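Long-range contacts in methanol--corrinoid protein co-methyltransferase (Methanosarcina barkeri, PDB 2I2X), which catalyses the transfer of the methyl group of methanol to the cob(I)amide bound by its partner protein MtaC, a step of methanogenesis from methanol: residues 39-44 against 335-340; 45-50 against 60-65; 292-297 against 311-316; 299-304 against 357-362. One frame throughout, in Å; residues are numbered along the deposited sequence.

Contact 1 of 4, residues 39-44 against 335-340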
# COMPACT_ATOMS: atom_id res chain seq x y z
N THR A 39 -13.80 -1.57 16.38
CA THR A 39 -13.53 -0.85 15.14
C THR A 39 -13.63 -1.81 13.96
O THR A 39 -13.40 -3.01 14.11
CB THR A 39 -12.13 -0.21 15.16
OG1 THR A 39 -11.14 -1.22 15.39
CG2 THR A 39 -12.05 0.87 16.27
N ILE A 40 -13.98 -1.29 12.79
CA ILE A 40 -14.15 -2.13 11.59
C ILE A 40 -13.38 -1.55 10.41
O ILE A 40 -13.49 -0.35 10.14
CB ILE A 40 -15.61 -2.22 11.16
CG1 ILE A 40 -16.49 -2.77 12.28
CG2 ILE A 40 -15.74 -3.10 9.96
CD1 ILE A 40 -17.89 -2.20 12.21
N PRO A 41 -12.60 -2.40 9.70
CA PRO A 41 -11.94 -1.86 8.50
C PRO A 41 -12.95 -1.64 7.39
O PRO A 41 -13.89 -2.41 7.23
CB PRO A 41 -10.93 -2.96 8.13
CG PRO A 41 -11.54 -4.23 8.68
CD PRO A 41 -12.29 -3.83 9.92
N GLU A 42 -12.73 -0.58 6.61
CA GLU A 42 -13.60 -0.23 5.48
C GLU A 42 -12.70 -0.05 4.26
O GLU A 42 -11.93 0.92 4.17
CB GLU A 42 -14.40 1.06 5.78
CG GLU A 42 -15.33 1.57 4.61
CD GLU A 42 -16.56 2.45 5.08
OE1 GLU A 42 -16.52 3.16 6.13
OE2 GLU A 42 -17.61 2.40 4.40
N ILE A 43 -12.79 -0.98 3.32
CA ILE A 43 -11.89 -0.94 2.17
C ILE A 43 -12.54 -0.22 0.97
O ILE A 43 -13.72 -0.44 0.65
CB ILE A 43 -11.36 -2.36 1.79
CG1 ILE A 43 -10.33 -2.30 0.65
CG2 ILE A 43 -12.53 -3.31 1.48
CD1 ILE A 43 -8.93 -1.76 1.03
N ASN A 44 -11.74 0.64 0.33
CA ASN A 44 -12.14 1.41 -0.85
C ASN A 44 -11.28 1.03 -2.03
O ASN A 44 -10.25 0.37 -1.84
CB ASN A 44 -12.05 2.90 -0.56
CG ASN A 44 -13.31 3.43 0.06
OD1 ASN A 44 -14.27 3.75 -0.64
ND2 ASN A 44 -13.35 3.49 1.39
N TYR A 335 -5.63 -5.01 10.46
CA TYR A 335 -4.69 -5.15 11.55
C TYR A 335 -4.71 -3.90 12.44
O TYR A 335 -4.62 -4.01 13.66
CB TYR A 335 -3.28 -5.42 10.99
CG TYR A 335 -2.89 -6.88 10.88
CD1 TYR A 335 -2.91 -7.72 12.00
CD2 TYR A 335 -2.47 -7.41 9.67
CE1 TYR A 335 -2.53 -9.05 11.92
CE2 TYR A 335 -2.09 -8.75 9.57
CZ TYR A 335 -2.13 -9.57 10.71
OH TYR A 335 -1.71 -10.91 10.62
N ASP A 336 -4.82 -2.72 11.83
CA ASP A 336 -4.95 -1.47 12.59
C ASP A 336 -6.16 -1.61 13.49
O ASP A 336 -6.11 -1.23 14.65
CB ASP A 336 -5.13 -0.24 11.68
CG ASP A 336 -3.86 0.15 10.95
OD1 ASP A 336 -2.77 -0.18 11.44
OD2 ASP A 336 -3.95 0.76 9.86
N CYS A 337 -7.25 -2.18 12.95
CA CYS A 337 -8.43 -2.40 13.77
C CYS A 337 -8.15 -3.40 14.88
O CYS A 337 -8.61 -3.21 16.01
CB CYS A 337 -9.65 -2.79 12.93
SG CYS A 337 -10.34 -1.39 11.88
N ALA A 338 -7.39 -4.46 14.60
CA ALA A 338 -7.17 -5.49 15.60
C ALA A 338 -6.44 -4.94 16.86
O ALA A 338 -6.76 -5.32 17.99
CB ALA A 338 -6.45 -6.72 15.00
N LEU A 339 -5.54 -4.00 16.64
CA LEU A 339 -4.81 -3.32 17.71
C LEU A 339 -5.78 -2.54 18.56
O LEU A 339 -5.80 -2.63 19.81
CB LEU A 339 -3.75 -2.36 17.12
CG LEU A 339 -2.86 -1.66 18.14
CD1 LEU A 339 -1.98 -2.68 18.90
CD2 LEU A 339 -2.02 -0.51 17.51
N MET A 340 -6.63 -1.79 17.88
CA MET A 340 -7.61 -0.98 18.58
C MET A 340 -8.52 -1.92 19.36
O MET A 340 -8.75 -1.68 20.53
CB MET A 340 -8.37 -0.06 17.62
CG MET A 340 -7.59 1.22 17.26
SD MET A 340 -8.54 2.32 16.16
CE MET A 340 -8.46 1.46 14.58
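Cys337 and Thr39 carry this contact between the N-terminal approach to strand 40-43 and helix 325-345. The thiol of Cys337 lies over the face of the peptide joining Ile40 to Pro41, with SG 3.3 Å from Pro41 N and 3.4 Å from Ile40 C, and it also touches the proline ring at CD (3.7 Å from SG). A chi1 of -70°, with SG beside the backbone N, brings the sulfur there. Thr39 has OG1 between its backbone N and carbonyl carbon (chi1 58°), which sets the hydroxyl against the helix, OG1 to Cys337 CB 3.3 Å. Met340 crosses Thr39 at about a right angle: its CB lies 3.7 Å from Thr39 OG1 and its SD 3.8 Å from Thr39 CG2, and the bend at chi3 (-74°) folds CE back toward Thr39, 3.9 Å from OG1. An alanine here in place of Thr39 removes the hydroxyl and the CG2 methyl, and would probably loosen the packing on Cys337 and Met340 and forfeit the hydrogen bond of OG1 to a residue flanking one of the segments. Behind this first shell, Thr39 N is bonded to the side chain of Asn341. Pro41 also packs on Leu333 and Ala334 of helix 325-345 and on Met73 of helix 55-76, while strand 40-43 runs between the parallel strands 80-86 and 309-311 of the TIM barrel.

Contact 2 of 4, residues 45-50 against 60-65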
# COMPACT_ATOMS: atom_id res chain seq x y z
N TYR A 45 -11.71 1.40 -3.23
CA TYR A 45 -11.14 0.89 -4.49
C TYR A 45 -11.75 1.63 -5.68
O TYR A 45 -12.86 2.11 -5.58
CB TYR A 45 -11.44 -0.61 -4.65
CG TYR A 45 -12.82 -1.01 -4.14
CD1 TYR A 45 -13.94 -0.90 -4.94
CD2 TYR A 45 -12.98 -1.49 -2.85
CE1 TYR A 45 -15.20 -1.26 -4.45
CE2 TYR A 45 -14.21 -1.84 -2.36
CZ TYR A 45 -15.31 -1.73 -3.16
OH TYR A 45 -16.53 -2.09 -2.64
N ALA A 46 -10.99 1.72 -6.77
CA ALA A 46 -11.45 2.26 -8.05
C ALA A 46 -11.07 1.21 -9.12
O ALA A 46 -9.93 0.74 -9.15
CB ALA A 46 -10.77 3.60 -8.36
N PRO A 47 -12.02 0.85 -9.99
CA PRO A 47 -11.69 -0.03 -11.09
C PRO A 47 -10.69 0.61 -12.05
O PRO A 47 -10.46 1.82 -11.99
CB PRO A 47 -13.04 -0.29 -11.77
CG PRO A 47 -13.94 0.80 -11.33
CD PRO A 47 -13.45 1.25 -9.98
N ARG A 48 -10.05 -0.19 -12.89
CA ARG A 48 -9.14 0.35 -13.88
C ARG A 48 -9.95 1.02 -15.00
O ARG A 48 -11.11 0.69 -15.16
CB ARG A 48 -8.25 -0.77 -14.43
CG ARG A 48 -7.21 -1.27 -13.45
CD ARG A 48 -6.75 -2.65 -13.83
NE ARG A 48 -7.74 -3.70 -13.56
CZ ARG A 48 -7.45 -5.01 -13.54
NH1 ARG A 48 -6.20 -5.43 -13.75
NH2 ARG A 48 -8.40 -5.90 -13.27
N PRO A 49 -9.35 1.98 -15.75
CA PRO A 49 -10.07 2.65 -16.87
C PRO A 49 -10.76 1.66 -17.82
O PRO A 49 -11.92 1.89 -18.20
CB PRO A 49 -8.96 3.38 -17.64
CG PRO A 49 -7.81 3.44 -16.76
CD PRO A 49 -7.98 2.49 -15.60
N GLU A 50 -10.06 0.57 -18.16
CA GLU A 50 -10.59 -0.47 -19.05
C GLU A 50 -11.91 -1.05 -18.56
O GLU A 50 -12.74 -1.43 -19.38
CB GLU A 50 -9.62 -1.65 -19.23
CG GLU A 50 -8.20 -1.28 -19.53
CD GLU A 50 -7.35 -1.23 -18.27
OE1 GLU A 50 -7.19 -2.28 -17.59
OE2 GLU A 50 -6.84 -0.14 -17.97
N LYS A 60 -17.83 -7.11 -13.54
CA LYS A 60 -16.78 -8.11 -13.42
C LYS A 60 -15.63 -7.64 -12.51
O LYS A 60 -15.22 -8.37 -11.60
CB LYS A 60 -16.28 -8.50 -14.83
CG LYS A 60 -15.28 -9.62 -14.85
CD LYS A 60 -15.82 -10.84 -14.17
CE LYS A 60 -14.82 -12.00 -14.26
NZ LYS A 60 -15.37 -13.19 -13.54
N GLU A 61 -15.12 -6.43 -12.75
CA GLU A 61 -14.04 -5.87 -11.96
C GLU A 61 -14.42 -5.83 -10.47
O GLU A 61 -13.62 -6.23 -9.61
CB GLU A 61 -13.66 -4.49 -12.49
CG GLU A 61 -12.49 -3.82 -11.80
CD GLU A 61 -11.17 -4.03 -12.55
OE1 GLU A 61 -10.96 -5.16 -13.06
OE2 GLU A 61 -10.35 -3.07 -12.62
N TYR A 62 -15.64 -5.37 -10.18
CA TYR A 62 -16.13 -5.30 -8.81
C TYR A 62 -16.30 -6.67 -8.19
O TYR A 62 -16.10 -6.84 -6.98
CB TYR A 62 -17.43 -4.48 -8.70
CG TYR A 62 -17.22 -2.98 -8.79
CD1 TYR A 62 -16.52 -2.29 -7.81
CD2 TYR A 62 -17.78 -2.25 -9.83
CE1 TYR A 62 -16.34 -0.90 -7.87
CE2 TYR A 62 -17.61 -0.86 -9.93
CZ TYR A 62 -16.89 -0.19 -8.94
OH TYR A 62 -16.73 1.18 -9.04
N GLU A 63 -16.67 -7.66 -9.00
CA GLU A 63 -16.69 -9.04 -8.51
C GLU A 63 -15.30 -9.49 -8.12
O GLU A 63 -15.12 -10.18 -7.12
CB GLU A 63 -17.29 -9.98 -9.54
CG GLU A 63 -18.80 -9.90 -9.52
CD GLU A 63 -19.48 -10.85 -10.47
OE1 GLU A 63 -19.00 -11.05 -11.60
OE2 GLU A 63 -20.54 -11.38 -10.10
N ARG A 64 -14.30 -9.10 -8.90
CA ARG A 64 -12.95 -9.52 -8.59
C ARG A 64 -12.50 -8.86 -7.29
O ARG A 64 -11.88 -9.51 -6.45
CB ARG A 64 -11.99 -9.20 -9.74
CG ARG A 64 -12.10 -10.16 -10.91
CD ARG A 64 -11.39 -9.62 -12.14
NE ARG A 64 -11.35 -10.67 -13.15
CZ ARG A 64 -10.88 -10.56 -14.38
NH1 ARG A 64 -10.38 -9.41 -14.82
NH2 ARG A 64 -10.90 -11.64 -15.17
N ILE A 65 -12.85 -7.57 -7.14
CA ILE A 65 -12.48 -6.78 -5.97
C ILE A 65 -13.08 -7.45 -4.73
O ILE A 65 -12.38 -7.69 -3.74
CB ILE A 65 -12.94 -5.29 -6.11
CG1 ILE A 65 -12.08 -4.54 -7.15
CG2 ILE A 65 -12.85 -4.57 -4.80
CD1 ILE A 65 -12.74 -3.25 -7.71
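The strand-to-helix loop of the TIM barrel that follows strand 40-43 runs back along helix 55-76 in the opposite direction, its CA atoms closest at Pro47 and Glu61 (6.4 Å). Glu61, with CG anti to the backbone N and a bend at chi2 (96°), turns its carboxylate onto Arg48. OE2 takes two donors, Arg48 N on its anti lone pair at 2.9 Å and Arg48 NE on its syn lone pair at 2.8 Å; Arg48 NH2 meets OE1 at 2.7 Å from above the carboxylate plane. This side-on salt bridge holds guanidinium and carboxylate nearly coplanar, 27° apart. An alanine for Glu61 removes all three acceptor contacts and would probably let the loop around Arg48 drift from the helix. Arg64 NH1, a like charge, lies 4.3 Å from Arg48 NH2; Arg64 NE forms a salt bridge with the terminal carboxylate of His258 of a neighbouring chain. Farther along, Ile65 CG2 sits over the face of the Tyr45 ring in a CH-pi contact, 3.6 Å from the centroid. Tyr62 CE1 meets the edge of that ring, and Tyr62 OH touches Pro47 CD at 3.4 Å. Tyr45 OH bonds to Thr85 of strand 80-86, and helix 95-116 flanks the tyrosine pair, with Val326 of helix 325-345 against Tyr45 and Ile65.

Contact 3 of 4, residues 292-297 against 311-316. With K (potassium ion), chain S.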
# COMPACT_ATOMS: atom_id res chain seq x y z
N THR A 292 -2.71 6.25 2.61
CA THR A 292 -1.66 6.90 1.82
C THR A 292 -1.65 6.50 0.34
O THR A 292 -1.08 7.23 -0.48
CB THR A 292 -0.24 6.65 2.41
OG1 THR A 292 -0.05 5.24 2.61
CG2 THR A 292 -0.06 7.41 3.73
N CYS A 293 -2.24 5.35 0.00
CA CYS A 293 -2.49 4.97 -1.40
C CYS A 293 -3.30 6.02 -2.16
O CYS A 293 -3.16 6.19 -3.39
CB CYS A 293 -3.22 3.63 -1.46
SG CYS A 293 -4.50 3.42 -0.17
N ALA A 294 -4.15 6.74 -1.43
CA ALA A 294 -4.90 7.84 -2.03
C ALA A 294 -4.21 9.20 -1.87
O ALA A 294 -4.23 9.98 -2.82
CB ALA A 294 -6.32 7.88 -1.49
N HIS A 295 -3.63 9.50 -0.71
CA HIS A 295 -3.05 10.83 -0.50
C HIS A 295 -2.31 10.91 0.80
O HIS A 295 -2.56 10.16 1.71
CB HIS A 295 -4.14 11.97 -0.49
CG HIS A 295 -5.25 11.74 0.50
ND1 HIS A 295 -5.13 12.07 1.84
CD2 HIS A 295 -6.47 11.19 0.35
CE1 HIS A 295 -6.24 11.72 2.47
NE2 HIS A 295 -7.07 11.19 1.59
N SER A 296 -1.42 11.90 0.87
CA SER A 296 -0.65 12.24 2.05
C SER A 296 -1.53 13.06 3.00
O SER A 296 -2.41 13.83 2.57
CB SER A 296 0.54 13.08 1.60
OG SER A 296 1.52 13.16 2.59
N ASP A 297 -1.30 12.90 4.31
CA ASP A 297 -1.89 13.80 5.30
C ASP A 297 -1.01 13.96 6.51
O ASP A 297 0.02 13.28 6.67
CB ASP A 297 -3.35 13.47 5.67
CG ASP A 297 -3.50 12.29 6.62
OD1 ASP A 297 -2.88 12.28 7.69
OD2 ASP A 297 -4.34 11.40 6.33
N SER A 311 -10.57 3.48 7.12
CA SER A 311 -10.53 3.36 5.68
C SER A 311 -9.17 3.72 5.01
O SER A 311 -8.38 4.47 5.57
CB SER A 311 -11.65 4.23 5.12
OG SER A 311 -11.46 4.52 3.75
N ASN A 312 -8.95 3.19 3.79
CA ASN A 312 -7.77 3.50 2.96
C ASN A 312 -8.09 4.52 1.88
O ASN A 312 -7.26 4.78 1.00
CB ASN A 312 -7.27 2.24 2.24
CG ASN A 312 -8.26 1.76 1.20
OD1 ASN A 312 -9.42 1.55 1.53
ND2 ASN A 312 -7.83 1.62 -0.06
N GLU A 313 -9.33 5.05 1.93
CA GLU A 313 -9.81 6.15 1.09
C GLU A 313 -10.06 5.69 -0.33
O GLU A 313 -11.19 5.70 -0.81
CB GLU A 313 -8.87 7.36 1.14
CG GLU A 313 -9.20 8.49 0.16
CD GLU A 313 -10.62 9.07 0.31
OE1 GLU A 313 -11.04 9.80 -0.61
OE2 GLU A 313 -11.31 8.81 1.34
N SER A 314 -9.00 5.26 -1.00
CA SER A 314 -9.10 4.75 -2.35
C SER A 314 -7.76 4.25 -2.88
O SER A 314 -6.70 4.77 -2.52
CB SER A 314 -9.62 5.83 -3.28
OG SER A 314 -10.09 5.19 -4.46
N VAL A 315 -7.82 3.26 -3.75
CA VAL A 315 -6.66 2.77 -4.45
C VAL A 315 -7.17 2.12 -5.74
O VAL A 315 -8.27 1.54 -5.75
CB VAL A 315 -5.90 1.72 -3.60
CG1 VAL A 315 -6.78 0.44 -3.36
CG2 VAL A 315 -4.50 1.39 -4.20
N GLU A 316 -6.39 2.22 -6.81
CA GLU A 316 -6.72 1.50 -8.04
C GLU A 316 -6.61 -0.00 -7.84
O GLU A 316 -5.69 -0.48 -7.21
CB GLU A 316 -5.81 1.90 -9.20
CG GLU A 316 -6.23 1.21 -10.49
CD GLU A 316 -5.32 1.50 -11.62
OE1 GLU A 316 -5.77 2.23 -12.54
OE2 GLU A 316 -4.14 1.03 -11.57
K K S . -13.89 9.83 -1.97
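Van der Waals packing joins the two loops. Ala294 CB lies 3.3 Å from the carbonyl O of Ser314 and 3.4 Å from Glu313 CG, and that CG meets the His295 ring at its edge, 3.7 Å from NE2. Cys293 turns SG to within 3.3 Å of Asn312 O, and its CB packs on Val315 CG2. Hydrogen bonds shape the 311-316 loop: Ser311 OG accepts from Glu313 N at 2.9 Å in an ST turn, and Ser314 N donates to Asn312 O at 2.7 Å, a classic gamma turn at Glu313. Outside the pair, His295 NE2 is hydrogen-bonded to Glu287 of strand 285-287. The same loops contact metal and cofactor. With CG anti to the backbone N and a bend at chi2 (57°), Glu313 delivers OE1 to the potassium ion at 3.2 Å, beside Glu86 and Glu164. Its other oxygen lies close to Glu287, a closeness that would probably raise the pKa of one acid, which potassium would counter. Ala294 and Ser314 touch the corrinoid, and Glu313 packs on the zinc ligand Cys269. The loops follow barrel strands 285-287 and 309-311; Trp329 of helix 325-345 packs on Thr292 and Cys293, whereas the second subunit's Glu331 and Thr332 bond to segment 292-297.

Contact 4 of 4, residues 299-304 against 357-362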
# COMPACT_ATOMS: atom_id res chain seq x y z
N MET A 299 -1.97 14.04 9.72
CA MET A 299 -2.58 13.52 10.95
C MET A 299 -2.83 12.01 10.91
O MET A 299 -3.91 11.54 11.30
CB MET A 299 -3.86 14.30 11.33
CG MET A 299 -4.99 14.42 10.25
SD MET A 299 -4.53 15.50 8.87
CE MET A 299 -6.08 16.47 8.77
N GLY A 300 -1.80 11.25 10.48
CA GLY A 300 -1.93 9.84 10.15
C GLY A 300 -2.51 8.99 11.26
O GLY A 300 -3.32 8.10 10.98
N ASN A 301 -2.08 9.25 12.51
CA ASN A 301 -2.46 8.45 13.68
C ASN A 301 -3.57 9.13 14.46
O ASN A 301 -4.46 8.48 14.99
CB ASN A 301 -1.28 8.23 14.62
CG ASN A 301 -0.22 7.27 14.07
OD1 ASN A 301 0.96 7.60 14.02
ND2 ASN A 301 -0.63 6.07 13.71
N LEU A 302 -3.52 10.45 14.55
CA LEU A 302 -4.47 11.16 15.37
C LEU A 302 -5.93 10.84 15.01
O LEU A 302 -6.76 10.72 15.91
CB LEU A 302 -4.21 12.65 15.29
CG LEU A 302 -5.17 13.61 16.00
CD1 LEU A 302 -4.45 14.85 16.39
CD2 LEU A 302 -6.39 13.93 15.13
N VAL A 303 -6.24 10.69 13.72
CA VAL A 303 -7.62 10.45 13.30
C VAL A 303 -8.21 9.10 13.77
O VAL A 303 -9.42 8.87 13.60
CB VAL A 303 -7.77 10.52 11.75
CG1 VAL A 303 -7.70 11.98 11.28
CG2 VAL A 303 -6.70 9.66 11.04
N MET A 304 -7.39 8.21 14.33
CA MET A 304 -7.88 6.91 14.78
C MET A 304 -8.49 7.08 16.17
O MET A 304 -9.27 6.22 16.63
CB MET A 304 -6.75 5.85 14.86
CG MET A 304 -6.23 5.28 13.53
SD MET A 304 -4.98 3.92 13.57
CE MET A 304 -3.60 4.92 14.04
N MET A 357 -3.46 10.40 19.45
CA MET A 357 -3.73 11.82 19.37
C MET A 357 -2.40 12.56 19.50
O MET A 357 -2.06 13.38 18.64
CB MET A 357 -4.76 12.24 20.45
CG MET A 357 -5.03 13.74 20.55
SD MET A 357 -3.72 14.73 21.33
CE MET A 357 -3.73 14.07 23.02
N LEU A 358 -1.66 12.28 20.56
CA LEU A 358 -0.41 13.02 20.86
C LEU A 358 0.65 12.92 19.74
O LEU A 358 1.41 13.89 19.48
CB LEU A 358 0.19 12.59 22.22
CG LEU A 358 1.44 13.35 22.68
CD1 LEU A 358 1.17 14.87 22.74
CD2 LEU A 358 1.95 12.84 24.03
N SER A 359 0.69 11.76 19.09
CA SER A 359 1.50 11.52 17.89
C SER A 359 1.52 12.69 16.91
O SER A 359 2.57 13.11 16.39
CB SER A 359 0.95 10.28 17.17
OG SER A 359 1.48 10.15 15.85
N ASP A 360 0.34 13.23 16.65
CA ASP A 360 0.19 14.20 15.58
C ASP A 360 -0.25 15.57 16.06
O ASP A 360 -0.22 16.50 15.27
CB ASP A 360 -0.81 13.68 14.55
CG ASP A 360 -0.34 12.40 13.87
OD1 ASP A 360 0.88 12.22 13.77
OD2 ASP A 360 -1.18 11.59 13.40
N ARG A 361 -0.63 15.70 17.34
CA ARG A 361 -1.09 16.98 17.87
C ARG A 361 -0.21 18.18 17.43
O ARG A 361 -0.75 19.28 17.18
CB ARG A 361 -1.29 16.98 19.42
CG ARG A 361 -1.42 18.42 20.03
CD ARG A 361 -1.63 18.52 21.57
NE ARG A 361 -2.94 18.00 21.79
CZ ARG A 361 -3.97 18.61 22.34
NH1 ARG A 361 -3.89 19.83 22.85
NH2 ARG A 361 -5.11 17.92 22.39
N TYR A 362 1.11 17.97 17.33
CA TYR A 362 2.02 19.11 17.06
C TYR A 362 2.55 19.15 15.63
O TYR A 362 3.32 20.07 15.25
CB TYR A 362 3.16 19.19 18.11
CG TYR A 362 2.64 19.43 19.52
CD1 TYR A 362 2.10 20.67 19.90
CD2 TYR A 362 2.65 18.40 20.47
CE1 TYR A 362 1.59 20.88 21.19
CE2 TYR A 362 2.15 18.60 21.76
CZ TYR A 362 1.64 19.84 22.12
OH TYR A 362 1.14 20.01 23.39
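In the TIM barrel, the long connection from strand 285-287 to strand 309-311 makes a short 3-10 turn at 302-304, and the contact fixes the approach to that turn on helix 349-361. Asp360 is the anchor. With CG beside its backbone N (chi1 -64°), it directs OD2 into the start of the turn, where two successive amides grip it: Asn301 N at 2.7 Å, nearly along the C-O axis, and Leu302 N at 2.8 Å, from above the carboxylate plane. The second bond is the straighter, 163° against 148° at the hydrogen. The other oxygen, OD1, forms a salt bridge with Arg363 and takes a weak bond from Ser359 OG, so both ends of the carboxylate are tied down. These amide bonds and the arginine would probably favour the charged form of Asp360. Leu302 CB packs beside the carboxylate, 3.6 Å from Asp360 CB, and the apolar contact is Leu302 CD1 on Met357 CG at 4.3 Å. Arg361 makes a salt bridge with Asp373, and its NE donates a weak hydrogen bond to Met357 SD. Tyr335 of the second subunit packs on Asn301 and Asp360. Anti to its backbone N, Leu302 CG carries CD1 over the helix backbone, to 3.6 Å from Met357 O.

From the N terminus, strand 40-43 opens contact 1, a loop of about three hundred residues that closes only on helix 325-345. Within it, contact 2 closes first, tying the loop after that strand to helix 55-76; contact 3, later in the chain, joins the loops after strands 285-287 and 309-311. Contact 4 starts inside contact 1 and ends beyond it on helix 349-361, so it crosses contact 1, and contact 3 as well. Contact 3 bridges the first two: Asn44 N probably bonds to Asn312 OD1, and Ala46 N to Val315 O. Met340 on Met304 joins contacts 1 and 4. Contacts 2 and 4 stay apart, their centres about 32 Å distant.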